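Local coordinates for protein inorganic polyphosphate/ATP-glucomannokinase (Arthrobacter sp., PDB 1WOQ) that phosphorylates glucose and mannose with inorganic polyphosphate or ATP as phosphoryl donor, as a bacterial kinase of the ROK family, at residues V78-G84 with P117-D123; F206-E210 with L235-I241. All coordinates share one frame; numbering follows the deposited sequence.

Contact 1: V78-G84 with P117-D123; sequences VGVTFPG and PVEVIND. With BGC (beta-D-glucopyranose), chain C.
Two neighbouring parallel strands of the N-terminal sheet, 78-82 and 118-122, run side by side into the sugar site of this ROK-family kinase, a member of the actin-like ATPase clan. Their backbones interlock in parallel register, V80 N giving to E119 O (3.1 Å) and V80 O taking I121 N. V78, V80, V118 and V120 share one face of the sheet, where beta-branched residues suit both extended chain and core; V80 CG2 presses on V118 CG1 at 3.5 Å, a tight fit, and helix 106-114 covers V80, V118 and V120. T81, E119 and I121 point to the other face, where T81 OG1 is hydrogen-bonded to D18 and the backbone N of I19.

At the C-terminal ends, F82 O accepts both D123 N and G84 N, which come from opposite faces of its carbonyl plane, the second closing an inverse gamma turn centred on P83. N122 is the N-cap of helix 123-134, OD1 taking D125 N. CG anti to the backbone N (chi1 170°) carries the amide toward G84 and the sugar, ND2 leading. G84 O, 3.0 Å from ND2, lies nearly in the amide plane of N122, whereas ND2 stands above the G84 carbonyl plane; ND2 also makes weak bonds to O3 and O4 of beta-D-glucopyranose. An alanine here is likely to leave G84 O without its donor, D125 N without its cap, and O3 and O4 without this amide. D123 straddles the glucose edge with both oxygens, OD1 accepting from O6 at 2.7 Å and OD2 from O4 at 2.5 Å. The bond to O6, the hydroxyl that glucokinases phosphorylate, is consistent with the role of the equivalent aspartate in related sugar kinases, where it probably acts as the base.

Contact 2: F206-E210 with L235-I241; sequences FSHVE and LRLRTPI
E210 reaches from its helix across to R238 and T239, its side chain and that of T239 sliding past each other in opposite directions. Extended through CG, which stands anti to the backbone N (chi1 168°), the glutamate brings OE1 to a point where three donors converge. T239 OG1 gives the shortest bond, 2.7 Å, meeting OE1 on the anti side and 24° out of the carboxylate plane; T239 N (2.8 Å) and R238 N add weak bonds to the same oxygen. R238 N also approaches OE2, weakly, at 3.3 Å. A carboxylate suits two successive backbone N-H groups in a segment without regular structure, and the threonine hydroxyl adds a third donor to OE1 from a direction well apart from R238 N. The R238 guanidinium turns away, its plane 84° from the carboxylate and its charge not in contact.

Residues 235-240 are irregular and run into strand 241-243, which begins at I241 and is outermost in the second sheet; helix 195-213 lies against them, so the contact fastens that approach to the helix in the second lobe of the actin-like fold.

One turn back along the helix the contact becomes apolar. The F206 ring receives I241 CD1 over the centre of one face, a CH-pi contact 3.7 Å from the centroid and 13° off the normal, the two side chains crossing at about a right angle. I241, extended with CG1 anti to its backbone N, has the length to put a methyl there. L237 forks between the two helix residues: CD1 lies 3.6 Å from F206 CB, and CD2 rests near S207 N at 3.7 Å. L235 CD1 comes up obliquely to the ring, and F218 of strand 217-221 meets it edge-to-face.

From the N terminus the chain first builds the sheet that holds strands 14-19, 23-30 and 35-44, then crosses helix 51-66 to strand 78-82. Contact 1 closes the excursion of 32 residues that follows, with helix 106-114 in it, by laying strand 118-122 at the edge of this sheet. The chain then passes through helix 123-134 into the second sheet and helix 195-213, where contact 2 opens; it closes 24 residues on, beyond strand 217-221. The two are in series, neither nested nor crossed. Their centres lie 30 Å apart on opposite sides of the chain's centre, one joining strands beside the sugar, the other fastening a helix to the periphery of the second sheet.

Contact 1: V78-G84 with P117-D123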
# COMPACT_ATOMS: atom_id res chain seq x y z
N VAL A 78 7.12 -14.92 -3.98
CA VAL A 78 6.16 -13.92 -4.41
C VAL A 78 5.85 -12.95 -3.27
O VAL A 78 5.58 -13.37 -2.15
CB VAL A 78 4.84 -14.59 -4.86
CG1 VAL A 78 3.80 -13.54 -5.24
CG2 VAL A 78 5.12 -15.51 -6.04
N GLY A 79 5.87 -11.66 -3.58
CA GLY A 79 5.57 -10.65 -2.58
C GLY A 79 4.10 -10.29 -2.66
O GLY A 79 3.54 -10.16 -3.75
N VAL A 80 3.45 -10.11 -1.52
CA VAL A 80 2.03 -9.79 -1.50
C VAL A 80 1.73 -8.74 -0.45
O VAL A 80 2.32 -8.75 0.63
CB VAL A 80 1.20 -11.06 -1.17
CG1 VAL A 80 -0.28 -10.75 -1.22
CG2 VAL A 80 1.56 -12.17 -2.15
N THR A 81 0.81 -7.82 -0.75
CA THR A 81 0.44 -6.79 0.23
C THR A 81 -0.88 -7.15 0.88
O THR A 81 -1.66 -7.93 0.35
CB THR A 81 0.27 -5.40 -0.41
OG1 THR A 81 -0.93 -5.39 -1.21
CG2 THR A 81 1.47 -5.05 -1.29
N PHE A 82 -1.13 -6.55 2.03
CA PHE A 82 -2.37 -6.79 2.76
C PHE A 82 -2.66 -5.54 3.57
O PHE A 82 -1.76 -4.98 4.20
CB PHE A 82 -2.23 -7.98 3.69
CG PHE A 82 -3.51 -8.35 4.38
CD1 PHE A 82 -4.43 -9.18 3.75
CD2 PHE A 82 -3.83 -7.81 5.62
CE1 PHE A 82 -5.65 -9.47 4.35
CE2 PHE A 82 -5.04 -8.09 6.23
CZ PHE A 82 -5.96 -8.92 5.59
N PRO A 83 -3.92 -5.08 3.58
CA PRO A 83 -4.30 -3.88 4.32
C PRO A 83 -4.42 -4.04 5.83
O PRO A 83 -5.49 -3.85 6.40
CB PRO A 83 -5.63 -3.49 3.67
CG PRO A 83 -6.25 -4.83 3.43
CD PRO A 83 -5.09 -5.65 2.88
N GLY A 84 -3.31 -4.38 6.48
CA GLY A 84 -3.33 -4.54 7.92
C GLY A 84 -1.93 -4.72 8.49
O GLY A 84 -0.96 -4.80 7.74
N PRO A 117 7.29 -19.94 -1.98
CA PRO A 117 7.32 -19.00 -0.85
C PRO A 117 6.60 -17.68 -1.12
O PRO A 117 6.73 -17.08 -2.19
CB PRO A 117 8.81 -18.81 -0.60
CG PRO A 117 9.44 -19.10 -1.93
CD PRO A 117 8.65 -20.28 -2.42
N VAL A 118 5.82 -17.24 -0.14
CA VAL A 118 5.07 -15.99 -0.25
C VAL A 118 5.29 -15.20 1.03
O VAL A 118 5.15 -15.74 2.13
CB VAL A 118 3.55 -16.23 -0.40
CG1 VAL A 118 2.81 -14.90 -0.39
CG2 VAL A 118 3.27 -16.98 -1.69
N GLU A 119 5.65 -13.93 0.89
CA GLU A 119 5.87 -13.07 2.03
C GLU A 119 5.02 -11.83 1.90
O GLU A 119 5.11 -11.09 0.91
CB GLU A 119 7.35 -12.71 2.14
CG GLU A 119 8.20 -13.90 2.55
CD GLU A 119 9.66 -13.56 2.66
OE1 GLU A 119 9.99 -12.52 3.25
OE2 GLU A 119 10.49 -14.36 2.17
N VAL A 120 4.19 -11.61 2.91
CA VAL A 120 3.26 -10.49 2.93
C VAL A 120 3.81 -9.29 3.68
O VAL A 120 4.60 -9.42 4.62
CB VAL A 120 1.92 -10.93 3.58
CG1 VAL A 120 0.94 -9.76 3.62
CG2 VAL A 120 1.33 -12.10 2.80
N ILE A 121 3.39 -8.11 3.24
CA ILE A 121 3.80 -6.85 3.85
C ILE A 121 2.59 -5.93 3.79
O ILE A 121 1.73 -6.08 2.92
CB ILE A 121 4.97 -6.21 3.07
CG1 ILE A 121 5.34 -4.86 3.70
CG2 ILE A 121 4.59 -6.05 1.60
CD1 ILE A 121 6.55 -4.20 3.05
N ASN A 122 2.50 -5.00 4.73
CA ASN A 122 1.37 -4.07 4.72
C ASN A 122 1.34 -3.31 3.40
O ASN A 122 2.38 -2.93 2.86
CB ASN A 122 1.48 -3.10 5.89
CG ASN A 122 0.49 -1.97 5.79
OD1 ASN A 122 0.81 -0.89 5.31
ND2 ASN A 122 -0.74 -2.23 6.23
N ASP A 123 0.14 -3.06 2.87
CA ASP A 123 0.01 -2.37 1.60
C ASP A 123 0.61 -0.96 1.56
O ASP A 123 1.26 -0.59 0.57
CB ASP A 123 -1.47 -2.32 1.16
CG ASP A 123 -2.35 -1.53 2.12
OD1 ASP A 123 -3.37 -0.98 1.65
OD2 ASP A 123 -2.06 -1.48 3.33
C2 BGC C . -5.49 -0.27 7.50
C3 BGC C . -4.03 -0.17 7.03
C4 BGC C . -3.98 0.02 5.51
C5 BGC C . -4.84 1.22 5.11
C6 BGC C . -4.92 1.45 3.61
C1 BGC C . -6.25 0.97 7.01
O1 BGC C . -7.59 0.89 7.39
O2 BGC C . -5.54 -0.34 8.91
O3 BGC C . -3.32 -1.34 7.40
O4 BGC C . -2.63 0.24 5.10
O5 BGC C . -6.19 1.04 5.59
O6 BGC C . -5.33 0.27 2.93

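Contact 2: F206-E210 with L235-I241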
# COMPACT_ATOMS: atom_id res chain seq x y z
N PHE A 206 -3.02 16.41 8.15
CA PHE A 206 -1.61 16.62 7.90
C PHE A 206 -0.93 17.57 8.88
O PHE A 206 0.23 17.35 9.24
CB PHE A 206 -1.37 17.09 6.46
CG PHE A 206 -1.54 15.99 5.44
CD1 PHE A 206 -2.73 15.86 4.73
CD2 PHE A 206 -0.52 15.07 5.23
CE1 PHE A 206 -2.89 14.81 3.82
CE2 PHE A 206 -0.68 14.03 4.32
CZ PHE A 206 -1.87 13.90 3.62
N SER A 207 -1.63 18.60 9.33
CA SER A 207 -1.02 19.52 10.29
C SER A 207 -0.83 18.79 11.62
O SER A 207 0.14 19.03 12.34
CB SER A 207 -1.87 20.79 10.47
OG SER A 207 -3.13 20.50 11.03
N HIS A 208 -1.75 17.89 11.96
CA HIS A 208 -1.63 17.13 13.20
C HIS A 208 -0.44 16.18 13.11
O HIS A 208 0.39 16.12 14.02
CB HIS A 208 -2.89 16.32 13.48
CG HIS A 208 -2.81 15.51 14.74
ND1 HIS A 208 -2.98 14.14 14.76
CD2 HIS A 208 -2.57 15.87 16.02
CE1 HIS A 208 -2.85 13.70 16.00
NE2 HIS A 208 -2.60 14.73 16.78
N VAL A 209 -0.35 15.44 12.01
CA VAL A 209 0.74 14.49 11.81
C VAL A 209 2.08 15.23 11.73
O VAL A 209 3.12 14.74 12.16
CB VAL A 209 0.51 13.65 10.54
CG1 VAL A 209 1.70 12.73 10.28
CG2 VAL A 209 -0.76 12.81 10.70
N GLU A 210 2.03 16.44 11.16
CA GLU A 210 3.22 17.28 11.03
C GLU A 210 3.73 17.63 12.42
O GLU A 210 4.94 17.63 12.67
CB GLU A 210 2.83 18.54 10.25
CG GLU A 210 3.84 19.65 10.24
CD GLU A 210 3.45 20.74 9.28
OE1 GLU A 210 3.70 20.58 8.06
OE2 GLU A 210 2.86 21.75 9.73
N LEU A 235 -3.81 23.49 1.03
CA LEU A 235 -3.18 23.25 2.32
C LEU A 235 -2.10 24.28 2.67
O LEU A 235 -1.47 24.86 1.79
CB LEU A 235 -2.58 21.84 2.36
CG LEU A 235 -3.57 20.71 2.04
CD1 LEU A 235 -2.86 19.36 2.18
CD2 LEU A 235 -4.76 20.78 2.98
N ARG A 236 -1.92 24.49 3.96
CA ARG A 236 -0.93 25.42 4.47
C ARG A 236 -0.13 24.68 5.53
O ARG A 236 -0.44 24.73 6.72
CB ARG A 236 -1.61 26.65 5.07
CG ARG A 236 -2.34 27.52 4.05
CD ARG A 236 -1.35 28.18 3.09
NE ARG A 236 -2.01 28.99 2.07
CZ ARG A 236 -2.62 28.49 0.99
NH1 ARG A 236 -2.66 27.18 0.79
NH2 ARG A 236 -3.20 29.31 0.12
N LEU A 237 0.90 23.97 5.08
CA LEU A 237 1.74 23.18 5.97
C LEU A 237 3.18 23.65 5.96
O LEU A 237 3.63 24.32 5.03
CB LEU A 237 1.70 21.71 5.53
CG LEU A 237 0.32 21.07 5.40
CD1 LEU A 237 0.45 19.72 4.71
CD2 LEU A 237 -0.32 20.93 6.77
N ARG A 238 3.91 23.28 7.01
CA ARG A 238 5.32 23.65 7.11
C ARG A 238 6.12 22.59 6.36
O ARG A 238 7.29 22.79 6.04
CB ARG A 238 5.75 23.68 8.58
CG ARG A 238 7.08 24.38 8.83
CD ARG A 238 7.00 25.85 8.43
NE ARG A 238 8.20 26.60 8.81
CZ ARG A 238 8.60 26.78 10.07
NH1 ARG A 238 9.70 27.48 10.31
NH2 ARG A 238 7.91 26.25 11.07
N THR A 239 5.47 21.47 6.08
CA THR A 239 6.11 20.34 5.39
C THR A 239 5.74 20.28 3.91
O THR A 239 4.57 20.39 3.55
CB THR A 239 5.67 19.00 6.01
OG1 THR A 239 5.81 19.06 7.44
CG2 THR A 239 6.50 17.85 5.46
N PRO A 240 6.74 20.11 3.04
CA PRO A 240 6.40 20.03 1.62
C PRO A 240 5.56 18.77 1.43
O PRO A 240 5.78 17.76 2.09
CB PRO A 240 7.76 19.95 0.93
CG PRO A 240 8.65 19.34 1.97
CD PRO A 240 8.20 20.02 3.24
N ILE A 241 4.58 18.84 0.53
CA ILE A 241 3.72 17.70 0.30
C ILE A 241 3.50 17.52 -1.20
O ILE A 241 3.11 18.45 -1.90
CB ILE A 241 2.37 17.88 1.06
CG1 ILE A 241 1.47 16.66 0.84
CG2 ILE A 241 1.68 19.17 0.62
CD1 ILE A 241 0.32 16.57 1.83